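PDB 3BO5: histone-lysine N-methyltransferase SETMAR from Homo sapiens, which dimethylates histone H3 through its N-terminal SET methyltransferase region, using S-adenosylmethionine, and acts in DNA double-strand break repair. Local coordinates for residues V102-V107 and R118-G123; L124-Q129 and K148-C153; I181-H186 and M219-I224. The protein carries 2 engineered substitutions. All blocks are in the same frame, centred on the assembly; numbering follows the deposited sequence. Where two conformers were deposited one is given.

The three contacts follow one another along the chain, each closing before the next opens. Interaction 1 belongs to the pre-SET region, interactions 2 and 3 to the SET domain, and all three reach the same mixed beta sheet. Strand 102-103 runs parallel to strand 217-223 and joins interactions 1 and 3, whose centres lie about 14 Å apart; Val102 and Glu104 pair there with Arg223. Interactions 1 and 2, about 15 Å apart between centres, meet where Val119 and Val120 pack on Phe151. Interactions 2 and 3 do not touch and fall on opposite sides of the chain's centre. The zinc-binding region is thus built directly onto the catalytic domain.

Interaction 1. Residues V102-V107 and R118-G123; sequences VFECNV and RVVQKG. With ZN (zinc ion), chain B; ZN (zinc ion), chain C.
Glu104 turns its carboxylate onto the backbone N-H groups of 119-121, and its OE1 alone accepts three hydrogen bonds. Gln121 NE2 comes to the anti lone pair of Glu104 OE1 at 2.8 Å, Gln121 N arrives on the syn side, and Val119 N stands above the carboxylate plane. The other oxygen, Glu104 OE2, takes Val120 N on its syn lone pair at 2.7 Å. The chain of Glu104, extended beyond CG (chi2 -162°), carries the acid to the start of the 3-10 turn 120-122, where successive N-H groups would probably stabilise its negative charge.

The Gln121 amide lies nearly coplanar with this carboxylate, and its NE2 also donates to Cys105 O at 2.6 Å, nearly along the C=O axis. Two acceptors thus fix the rotation of the amide, and Gln121 OE1 in turn receives Arg118 NH1 on a lone pair at 2.9 Å. Arg118 grips Asn106 O end-on with both terminal nitrogens, NH1 at 3.1 Å and NH2 at 3.3 Å, from the same face of the carbonyl. One face of its guanidinium is covered over the centre by Cys105 CB. Farther out, Val120 CG2 packs against Glu104 OE2, the two side chains crossing at about a right angle.

Cys105 SG bridges two zinc ions, 2.4 Å from each; Cys62, Cys76 and Cys109 complete one site, Cys69, Cys111 and Cys115 the other. The contact therefore ties Arg118 and the 3-10 turn 120-122 to a bridging ligand of the triangular three-zinc cluster characteristic of the pre-SET region.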
loop_
_atom_site.group_PDB
_atom_site.type_symbol
_atom_site.label_atom_id
_atom_site.label_comp_id
_atom_site.label_asym_id
_atom_site.label_seq_id
_atom_site.Cartn_x
_atom_site.Cartn_y
_atom_site.Cartn_z
ATOM N N VAL A 102 2.893 -5.478 -12.821
ATOM C CA VAL A 102 3.056 -6.657 -12.002
ATOM C C VAL A 102 1.725 -7.374 -11.820
ATOM O O VAL A 102 0.715 -6.775 -11.319
ATOM C CB VAL A 102 3.574 -6.336 -10.570
ATOM C CG1 VAL A 102 3.635 -7.575 -9.691
ATOM C CG2 VAL A 102 4.986 -5.642 -10.626
ATOM N N PHE A 103 1.735 -8.651 -12.250
ATOM C CA PHE A 103 0.586 -9.521 -11.998
ATOM C C PHE A 103 1.035 -10.678 -11.155
ATOM O O PHE A 103 1.987 -11.314 -11.497
ATOM C CB PHE A 103 0.050 -10.051 -13.336
ATOM C CG PHE A 103 -0.618 -8.999 -14.125
ATOM C CD1 PHE A 103 -2.015 -8.846 -14.047
ATOM C CD2 PHE A 103 0.140 -8.170 -14.966
ATOM C CE1 PHE A 103 -2.664 -7.837 -14.788
ATOM C CE2 PHE A 103 -0.514 -7.150 -15.727
ATOM C CZ PHE A 103 -1.881 -7.015 -15.627
ATOM N N GLU A 104 0.366 -10.908 -10.045
ATOM C CA GLU A 104 0.541 -12.187 -9.286
ATOM C C GLU A 104 -0.361 -13.277 -9.853
ATOM O O GLU A 104 -1.429 -13.003 -10.437
ATOM C CB GLU A 104 0.225 -11.990 -7.785
ATOM C CG GLU A 104 1.271 -11.104 -7.160
ATOM C CD GLU A 104 1.319 -11.205 -5.624
ATOM O OE1 GLU A 104 0.504 -11.934 -4.983
ATOM O OE2 GLU A 104 2.186 -10.449 -5.124
ATOM N N CYS A 105 0.030 -14.544 -9.593
ATOM C CA CYS A 105 -0.912 -15.636 -9.848
ATOM C C CYS A 105 -2.092 -15.443 -8.887
ATOM O O CYS A 105 -1.956 -14.844 -7.831
ATOM C CB CYS A 105 -0.204 -16.957 -9.709
ATOM S SG CYS A 105 0.888 -17.217 -11.034
ATOM N N ASN A 106 -3.291 -15.824 -9.366
ATOM C CA ASN A 106 -4.509 -15.490 -8.677
ATOM C C ASN A 106 -5.355 -16.702 -8.351
ATOM O O ASN A 106 -4.893 -17.812 -8.409
ATOM C CB ASN A 106 -5.267 -14.396 -9.416
ATOM C CG ASN A 106 -5.854 -14.865 -10.728
ATOM O OD1 ASN A 106 -6.067 -16.047 -10.935
ATOM N ND2 ASN A 106 -6.204 -13.904 -11.609
ATOM N N VAL A 107 -6.605 -16.452 -7.957
ATOM C CA VAL A 107 -7.413 -17.583 -7.474
ATOM C C VAL A 107 -7.701 -18.587 -8.624
ATOM O O VAL A 107 -8.042 -19.757 -8.371
ATOM C CB VAL A 107 -8.705 -17.037 -6.837
ATOM C CG1 VAL A 107 -9.605 -16.390 -7.875
ATOM C CG2 VAL A 107 -9.420 -18.129 -5.998
ATOM N N ARG A 118 3.159 -15.631 -5.915
ATOM C CA ARG A 118 2.076 -15.283 -4.946
ATOM C C ARG A 118 2.789 -14.729 -3.742
ATOM O O ARG A 118 3.471 -15.488 -3.028
ATOM C CB ARG A 118 1.255 -16.528 -4.559
ATOM C CG ARG A 118 0.630 -17.217 -5.763
ATOM C CD ARG A 118 0.008 -18.482 -5.303
ATOM N NE ARG A 118 -0.692 -19.251 -6.363
ATOM C CZ ARG A 118 -1.915 -19.026 -6.788
ATOM N NH1 ARG A 118 -2.588 -17.964 -6.386
ATOM N NH2 ARG A 118 -2.449 -19.882 -7.703
ATOM N N VAL A 119 2.683 -13.425 -3.543
ATOM C CA VAL A 119 3.417 -12.734 -2.447
ATOM C C VAL A 119 2.466 -11.749 -1.800
ATOM O O VAL A 119 2.086 -11.992 -0.650
ATOM C CB VAL A 119 4.710 -12.069 -2.897
ATOM C CG1 VAL A 119 5.271 -11.118 -1.853
ATOM C CG2 VAL A 119 5.708 -13.143 -3.254
ATOM N N VAL A 120 2.037 -10.680 -2.480
ATOM C CA VAL A 120 1.133 -9.710 -1.792
ATOM C C VAL A 120 -0.101 -10.416 -1.245
ATOM O O VAL A 120 -0.604 -10.166 -0.129
ATOM C CB VAL A 120 0.754 -8.655 -2.784
ATOM C CG1 VAL A 120 -0.330 -7.687 -2.245
ATOM C CG2 VAL A 120 2.035 -7.884 -3.200
ATOM N N GLN A 121 -0.576 -11.373 -2.039
ATOM C CA GLN A 121 -1.766 -12.115 -1.633
ATOM C C GLN A 121 -1.690 -12.864 -0.317
ATOM O O GLN A 121 -2.759 -13.157 0.264
ATOM C CB GLN A 121 -2.177 -13.076 -2.772
ATOM C CG GLN A 121 -1.291 -14.232 -2.983
ATOM C CD GLN A 121 -1.593 -14.853 -4.306
ATOM O OE1 GLN A 121 -2.180 -15.936 -4.357
ATOM N NE2 GLN A 121 -1.173 -14.196 -5.396
ATOM N N LYS A 122 -0.467 -13.242 0.089
ATOM C CA LYS A 122 -0.213 -13.982 1.318
ATOM C C LYS A 122 -0.424 -13.141 2.579
ATOM O O LYS A 122 -0.476 -13.691 3.657
ATOM C CB LYS A 122 1.221 -14.531 1.313
ATOM C CG LYS A 122 1.465 -15.635 0.278
ATOM C CD LYS A 122 0.288 -16.604 0.233
ATOM C CE LYS A 122 0.734 -17.895 -0.436
ATOM N NZ LYS A 122 -0.365 -18.616 -1.176
ATOM N N GLY A 123 -0.452 -11.824 2.434
ATOM C CA GLY A 123 -0.728 -10.947 3.592
ATOM C C GLY A 123 0.482 -10.602 4.424
ATOM O O GLY A 123 1.653 -10.767 3.960
HETATM ZN ZN ZN B . -0.686 -17.345 -12.775
HETATM ZN ZN ZN C . 1.743 -19.330 -10.407
#

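Interaction 2. Residues L124-Q129 and K148-C153; sequences LQFHFQ and KGRFVC
Phe126 and Arg150 meet with ring and guanidinium planes 35° apart, and the rim atom Phe126 CZ sits over one face of the guanidinium, 3.3 Å from Arg150 NH2. Bends at chi2 and chi3 (-69° and -63°) fold the arginine back toward the ring. At the guanidinium edge, Gln125 CB lies near its plane, and a water in that plane accepts from Arg150 NH2 and donates to Gln125 O. The Phe126 ring carries Gln125 CB over one face, toward the rim, while Phe151 O lies at its edge, 3.7 Å from Phe126 CE2. The Phe128 ring has the carbonyl oxygen of Phe126 over one face and Leu124 CD1 at its edge.

No direct hydrogen bond joins the two segments. A second water does the joining instead: it accepts from Gln125 N at 2.8 Å and donates to both Phe151 O and Val152 O, satisfying two carbonyls of strand 151-160. That strand is irregular here, for Val152 and Cys153 both face Leu233 in a classic beta bulge. Strand 128-132 belongs to a different sheet, so the contact spans two sheets of the SET domain.

Inside, Phe128 CZ packs on Val152 CG1 at 3.7 Å and also lies 3.4 Å from Val152 O. Leu124 comes in by one branch, its CD2 resting on Cys153 CB at 3.7 Å and close to Val152 O. Leu245 of strand 244-247 touches both Phe128 and Val152.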
loop_
_atom_site.group_PDB
_atom_site.type_symbol
_atom_site.label_atom_id
_atom_site.label_comp_id
_atom_site.label_asym_id
_atom_site.label_seq_id
_atom_site.Cartn_x
_atom_site.Cartn_y
_atom_site.Cartn_z
ATOM N N LEU A 124 0.203 -10.114 5.625
ATOM C CA LEU A 124 1.288 -9.569 6.488
ATOM C C LEU A 124 2.171 -10.678 6.948
ATOM O O LEU A 124 1.677 -11.757 7.319
ATOM C CB LEU A 124 0.728 -8.863 7.747
ATOM C CG LEU A 124 -0.231 -7.729 7.443
ATOM C CD1 LEU A 124 -0.380 -6.930 8.710
ATOM C CD2 LEU A 124 0.254 -6.790 6.304
ATOM N N GLN A 125 3.465 -10.386 7.005
ATOM C CA GLN A 125 4.453 -11.413 7.447
ATOM C C GLN A 125 5.314 -10.935 8.582
ATOM O O GLN A 125 6.236 -11.676 9.028
ATOM C CB GLN A 125 5.326 -11.821 6.285
ATOM C CG GLN A 125 4.495 -12.348 5.087
ATOM C CD GLN A 125 3.786 -13.630 5.417
ATOM O OE1 GLN A 125 4.360 -14.458 6.124
ATOM N NE2 GLN A 125 2.660 -13.899 4.766
ATOM N N PHE A 126 5.060 -9.709 9.030
ATOM C CA PHE A 126 5.814 -9.121 10.166
ATOM C C PHE A 126 4.867 -8.544 11.179
ATOM O O PHE A 126 3.732 -8.236 10.849
ATOM C CB PHE A 126 6.751 -8.029 9.657
ATOM C CG PHE A 126 7.714 -8.513 8.597
ATOM C CD1 PHE A 126 8.861 -9.240 9.011
ATOM C CD2 PHE A 126 7.468 -8.306 7.241
ATOM C CE1 PHE A 126 9.758 -9.740 8.038
ATOM C CE2 PHE A 126 8.311 -8.745 6.269
ATOM C CZ PHE A 126 9.472 -9.502 6.645
ATOM N N HIS A 127 5.371 -8.364 12.409
ATOM C CA HIS A 127 4.606 -7.748 13.461
ATOM C C HIS A 127 4.869 -6.244 13.431
ATOM O O HIS A 127 6.010 -5.814 13.676
ATOM C CB HIS A 127 5.057 -8.348 14.793
ATOM C CG HIS A 127 4.655 -9.772 14.949
ATOM N ND1 HIS A 127 5.386 -10.809 14.419
ATOM C CD2 HIS A 127 3.583 -10.326 15.566
ATOM C CE1 HIS A 127 4.785 -11.954 14.711
ATOM N NE2 HIS A 127 3.691 -11.692 15.391
ATOM N N PHE A 128 3.797 -5.514 13.195
ATOM C CA PHE A 128 3.856 -4.070 13.195
ATOM C C PHE A 128 3.220 -3.506 14.401
ATOM O O PHE A 128 2.578 -4.237 15.155
ATOM C CB PHE A 128 3.098 -3.550 11.973
ATOM C CG PHE A 128 3.623 -4.137 10.698
ATOM C CD1 PHE A 128 4.925 -3.943 10.298
ATOM C CD2 PHE A 128 2.765 -4.829 9.836
ATOM C CE1 PHE A 128 5.443 -4.502 9.116
ATOM C CE2 PHE A 128 3.281 -5.386 8.641
ATOM C CZ PHE A 128 4.618 -5.230 8.284
ATOM N N GLN A 129 3.376 -2.196 14.604
ATOM C CA GLN A 129 2.798 -1.523 15.771
ATOM C C GLN A 129 2.430 -0.122 15.353
ATOM O O GLN A 129 3.264 0.561 14.705
ATOM C CB GLN A 129 3.830 -1.522 16.898
ATOM C CG GLN A 129 3.352 -0.989 18.188
ATOM C CD GLN A 129 4.501 -0.737 19.145
ATOM O OE1 GLN A 129 5.247 0.212 18.995
ATOM N NE2 GLN A 129 4.691 -1.647 20.103
ATOM N N LYS A 148 15.338 -6.058 2.903
ATOM C CA LYS A 148 15.109 -5.313 1.670
ATOM C C LYS A 148 14.352 -6.149 0.675
ATOM O O LYS A 148 14.702 -7.285 0.410
ATOM C CB LYS A 148 16.444 -4.979 1.056
ATOM C CG LYS A 148 16.363 -4.191 -0.223
ATOM C CD LYS A 148 17.747 -3.710 -0.690
ATOM C CE LYS A 148 17.592 -2.959 -1.982
ATOM N NZ LYS A 148 18.845 -2.255 -2.385
ATOM N N GLY A 149 13.299 -5.560 0.120
ATOM C CA GLY A 149 12.535 -6.209 -0.904
ATOM C C GLY A 149 11.312 -6.934 -0.422
ATOM O O GLY A 149 10.448 -7.259 -1.224
ATOM N N ARG A 150 11.214 -7.196 0.862
ATOM C CA ARG A 150 10.100 -7.962 1.403
ATOM C C ARG A 150 8.798 -7.149 1.400
ATOM O O ARG A 150 8.800 -5.912 1.573
ATOM C CB ARG A 150 10.413 -8.422 2.822
ATOM C CG ARG A 150 11.393 -9.626 2.781
ATOM C CD ARG A 150 10.794 -10.947 2.209
ATOM N NE ARG A 150 9.701 -11.429 3.035
ATOM C CZ ARG A 150 9.801 -11.984 4.245
ATOM N NH1 ARG A 150 11.010 -12.287 4.708
ATOM N NH2 ARG A 150 8.706 -12.277 4.957
ATOM N N PHE A 151 7.676 -7.838 1.142
ATOM C CA PHE A 151 6.375 -7.177 1.178
ATOM C C PHE A 151 6.083 -6.804 2.594
ATOM O O PHE A 151 6.188 -7.621 3.518
ATOM C CB PHE A 151 5.292 -8.187 0.687
ATOM C CG PHE A 151 3.887 -7.682 0.886
ATOM C CD1 PHE A 151 3.463 -6.549 0.145
ATOM C CD2 PHE A 151 3.030 -8.307 1.789
ATOM C CE1 PHE A 151 2.094 -6.027 0.335
ATOM C CE2 PHE A 151 1.728 -7.788 1.998
ATOM C CZ PHE A 151 1.257 -6.669 1.248
ATOM N N VAL A 152 5.621 -5.583 2.747
ATOM C CA VAL A 152 5.336 -5.050 4.064
ATOM C C VAL A 152 3.820 -4.983 4.330
ATOM O O VAL A 152 3.291 -5.673 5.178
ATOM C CB VAL A 152 6.003 -3.688 4.230
ATOM C CG1 VAL A 152 5.602 -3.023 5.546
ATOM C CG2 VAL A 152 7.541 -3.953 4.303
ATOM N N CYS A 153 3.130 -4.182 3.519
ATOM C CA CYS A 153 1.671 -4.154 3.662
ATOM C C CYS A 153 1.058 -3.480 2.445
ATOM O O CYS A 153 1.750 -2.820 1.692
ATOM C CB CYS A 153 1.218 -3.447 4.961
ATOM S SG CYS A 153 1.634 -1.689 4.974
HETATM O O HOH W 1 4.417 -8.059 5.719
HETATM O O HOH W 2 8.512 -12.976 7.776
#

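Interaction 3. Residues I181-H186 and M219-I224; sequences IAIREH and MIPVRI
Glu185 and Arg223 reach toward each other tip to tip and close a two-pronged salt bridge, one guanidinium nitrogen to each carboxylate oxygen. Arg223 NH1 donates to the syn lone pair of Glu185 OE2 at 2.8 Å, in a nearly straight bond. Arg223 NH2 meets Glu185 OE1 at the same 2.8 Å, on the syn side but 33° out of the carboxylate plane. The two flat groups are twisted against each other, yet both oxygens stay close to the guanidinium plane. The arginine is extended from CG to NE, and its NE donates to Met227 O, a further hold on the guanidinium.

Glu185 also slides past Pro221 in the opposite direction, its OE2 lying 3.5 Å from Pro221 CB, so the carboxylate packs against Pro221 CB and CG beside the ion pair. An alanine in place of Glu185 would probably leave the Arg223 guanidinium without its charged mate and open a gap beside the Pro221 ring.

Met219 carries the apolar end of the contact. Its CG stands anti to the backbone N (chi1 -174°), and the chain then bends at chi3, which sets CE. Ile181 comes tip to tip with it, Ile181 CD1 lying 3.7 Å from Met219 SD, while Ile183 CD1 touches the Met219 sulfur more loosely at 4.3 Å. Between the two ends, Ile183 CG2 rests on Pro221 CG at 4.2 Å.

The strands 181-185 and 219-223 are not paired: they cross at 67° with their axes 9.6 Å apart, and meet through side chains. Within the SET domain, strand 181-185 is bonded between strands 193-199 and 260-266, strand 217-223 runs antiparallel to 230-235, and Leu231 of that last strand packs on Ile181 and Ile183.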
loop_
_atom_site.group_PDB
_atom_site.type_symbol
_atom_site.label_atom_id
_atom_site.label_comp_id
_atom_site.label_asym_id
_atom_site.label_seq_id
_atom_site.Cartn_x
_atom_site.Cartn_y
_atom_site.Cartn_z
ATOM N N ILE A 181 -5.470 8.406 -1.890
ATOM C CA ILE A 181 -4.348 8.370 -2.812
ATOM C C ILE A 181 -4.891 8.122 -4.218
ATOM O O ILE A 181 -5.905 7.394 -4.426
ATOM C CB ILE A 181 -3.310 7.218 -2.438
ATOM C CG1 ILE A 181 -2.046 7.385 -3.237
ATOM C CG2 ILE A 181 -3.944 5.821 -2.615
ATOM C CD1 ILE A 181 -0.889 6.431 -2.742
ATOM N N ALA A 182 -4.232 8.756 -5.180
ATOM C CA ALA A 182 -4.590 8.622 -6.593
ATOM C C ALA A 182 -3.487 7.915 -7.352
ATOM O O ALA A 182 -2.328 8.330 -7.345
ATOM C CB ALA A 182 -4.857 10.007 -7.241
ATOM N N ILE A 183 -3.836 6.817 -7.998
ATOM C CA ILE A 183 -2.880 6.013 -8.733
ATOM C C ILE A 183 -3.247 6.173 -10.214
ATOM O O ILE A 183 -4.350 5.894 -10.619
ATOM C CB ILE A 183 -2.969 4.517 -8.365
ATOM C CG1 ILE A 183 -2.894 4.317 -6.869
ATOM C CG2 ILE A 183 -1.884 3.669 -9.143
ATOM C CD1 ILE A 183 -1.632 4.942 -6.273
ATOM N N ARG A 184 -2.314 6.618 -11.021
ATOM C CA ARG A 184 -2.587 6.705 -12.463
ATOM C C ARG A 184 -1.535 5.905 -13.182
ATOM O O ARG A 184 -0.352 6.140 -12.984
ATOM C CB ARG A 184 -2.617 8.179 -12.940
ATOM C CG ARG A 184 -3.733 8.953 -12.216
ATOM C CD ARG A 184 -3.966 10.317 -12.838
ATOM N NE ARG A 184 -5.180 10.919 -12.264
ATOM C CZ ARG A 184 -5.222 11.584 -11.105
ATOM N NH1 ARG A 184 -6.381 12.115 -10.695
ATOM N NH2 ARG A 184 -4.121 11.730 -10.360
ATOM N N GLU A 185 -1.956 4.942 -14.000
ATOM C CA GLU A 185 -1.047 4.120 -14.684
ATOM C C GLU A 185 -1.261 4.336 -16.200
ATOM O O GLU A 185 -2.380 4.197 -16.693
ATOM C CB GLU A 185 -1.314 2.673 -14.326
ATOM C CG GLU A 185 -1.062 2.382 -12.826
ATOM C CD GLU A 185 -1.599 1.042 -12.431
ATOM O OE1 GLU A 185 -2.737 0.971 -12.001
ATOM O OE2 GLU A 185 -0.874 0.026 -12.593
ATOM N N HIS A 186 -0.189 4.663 -16.906
ATOM C CA HIS A 186 -0.301 4.973 -18.354
ATOM C C HIS A 186 0.098 3.795 -19.189
ATOM O O HIS A 186 1.038 3.096 -18.811
ATOM C CB HIS A 186 0.577 6.179 -18.708
ATOM C CG HIS A 186 0.069 7.473 -18.156
ATOM N ND1 HIS A 186 0.123 7.779 -16.813
ATOM C CD2 HIS A 186 -0.500 8.542 -18.766
ATOM C CE1 HIS A 186 -0.416 8.970 -16.613
ATOM N NE2 HIS A 186 -0.788 9.460 -17.784
ATOM N N MET A 219 5.917 1.803 -3.118
ATOM C CA MET A 219 4.602 1.308 -3.467
ATOM C C MET A 219 4.560 0.856 -4.944
ATOM O O MET A 219 4.976 1.603 -5.843
ATOM C CB MET A 219 3.595 2.449 -3.315
ATOM C CG MET A 219 2.136 1.897 -3.530
ATOM S SD MET A 219 0.993 3.281 -3.360
ATOM C CE MET A 219 0.852 3.346 -1.560
ATOM N N ILE A 220 4.095 -0.375 -5.173
ATOM C CA ILE A 220 3.979 -0.936 -6.488
ATOM C C ILE A 220 2.530 -1.353 -6.707
ATOM O O ILE A 220 1.996 -2.057 -5.870
ATOM C CB ILE A 220 4.833 -2.270 -6.530
ATOM C CG1 ILE A 220 6.306 -1.951 -6.297
ATOM C CG2 ILE A 220 4.768 -2.919 -7.911
ATOM C CD1 ILE A 220 6.784 -0.847 -7.142
ATOM N N PRO A 221 1.887 -0.924 -7.835
ATOM C CA PRO A 221 0.531 -1.496 -8.118
ATOM C C PRO A 221 0.680 -2.956 -8.493
ATOM O O PRO A 221 1.472 -3.300 -9.376
ATOM C CB PRO A 221 0.041 -0.661 -9.331
ATOM C CG PRO A 221 0.989 0.554 -9.420
ATOM C CD PRO A 221 2.308 0.081 -8.821
ATOM N N VAL A 222 -0.005 -3.827 -7.744
ATOM C CA VAL A 222 0.103 -5.250 -7.998
ATOM C C VAL A 222 -1.304 -5.777 -8.289
ATOM O O VAL A 222 -2.193 -5.648 -7.446
ATOM C CB VAL A 222 0.716 -5.977 -6.789
ATOM C CG1 VAL A 222 0.642 -7.490 -7.041
ATOM C CG2 VAL A 222 2.186 -5.537 -6.593
ATOM N N ARG A 223 -1.473 -6.361 -9.494
ATOM C CA ARG A 223 -2.771 -6.990 -9.790
ATOM C C ARG A 223 -2.801 -8.448 -9.466
ATOM O O ARG A 223 -1.835 -9.148 -9.718
ATOM C CB ARG A 223 -3.188 -6.712 -11.255
ATOM C CG ARG A 223 -3.596 -5.256 -11.453
ATOM C CD ARG A 223 -3.781 -4.859 -12.890
ATOM N NE ARG A 223 -4.351 -3.506 -12.902
ATOM C CZ ARG A 223 -3.638 -2.386 -12.762
ATOM N NH1 ARG A 223 -2.314 -2.427 -12.565
ATOM N NH2 ARG A 223 -4.268 -1.204 -12.820
ATOM N N ILE A 224 -3.926 -8.917 -8.934
ATOM C CA ILE A 224 -4.078 -10.305 -8.531
ATOM C C ILE A 224 -5.366 -10.811 -9.205
ATOM O O ILE A 224 -5.331 -11.235 -10.345
ATOM C CB ILE A 224 -4.102 -10.490 -7.037
ATOM C CG1 ILE A 224 -2.851 -9.752 -6.433
ATOM C CG2 ILE A 224 -4.116 -12.014 -6.658
ATOM C CD1 ILE A 224 -2.606 -9.963 -4.944
#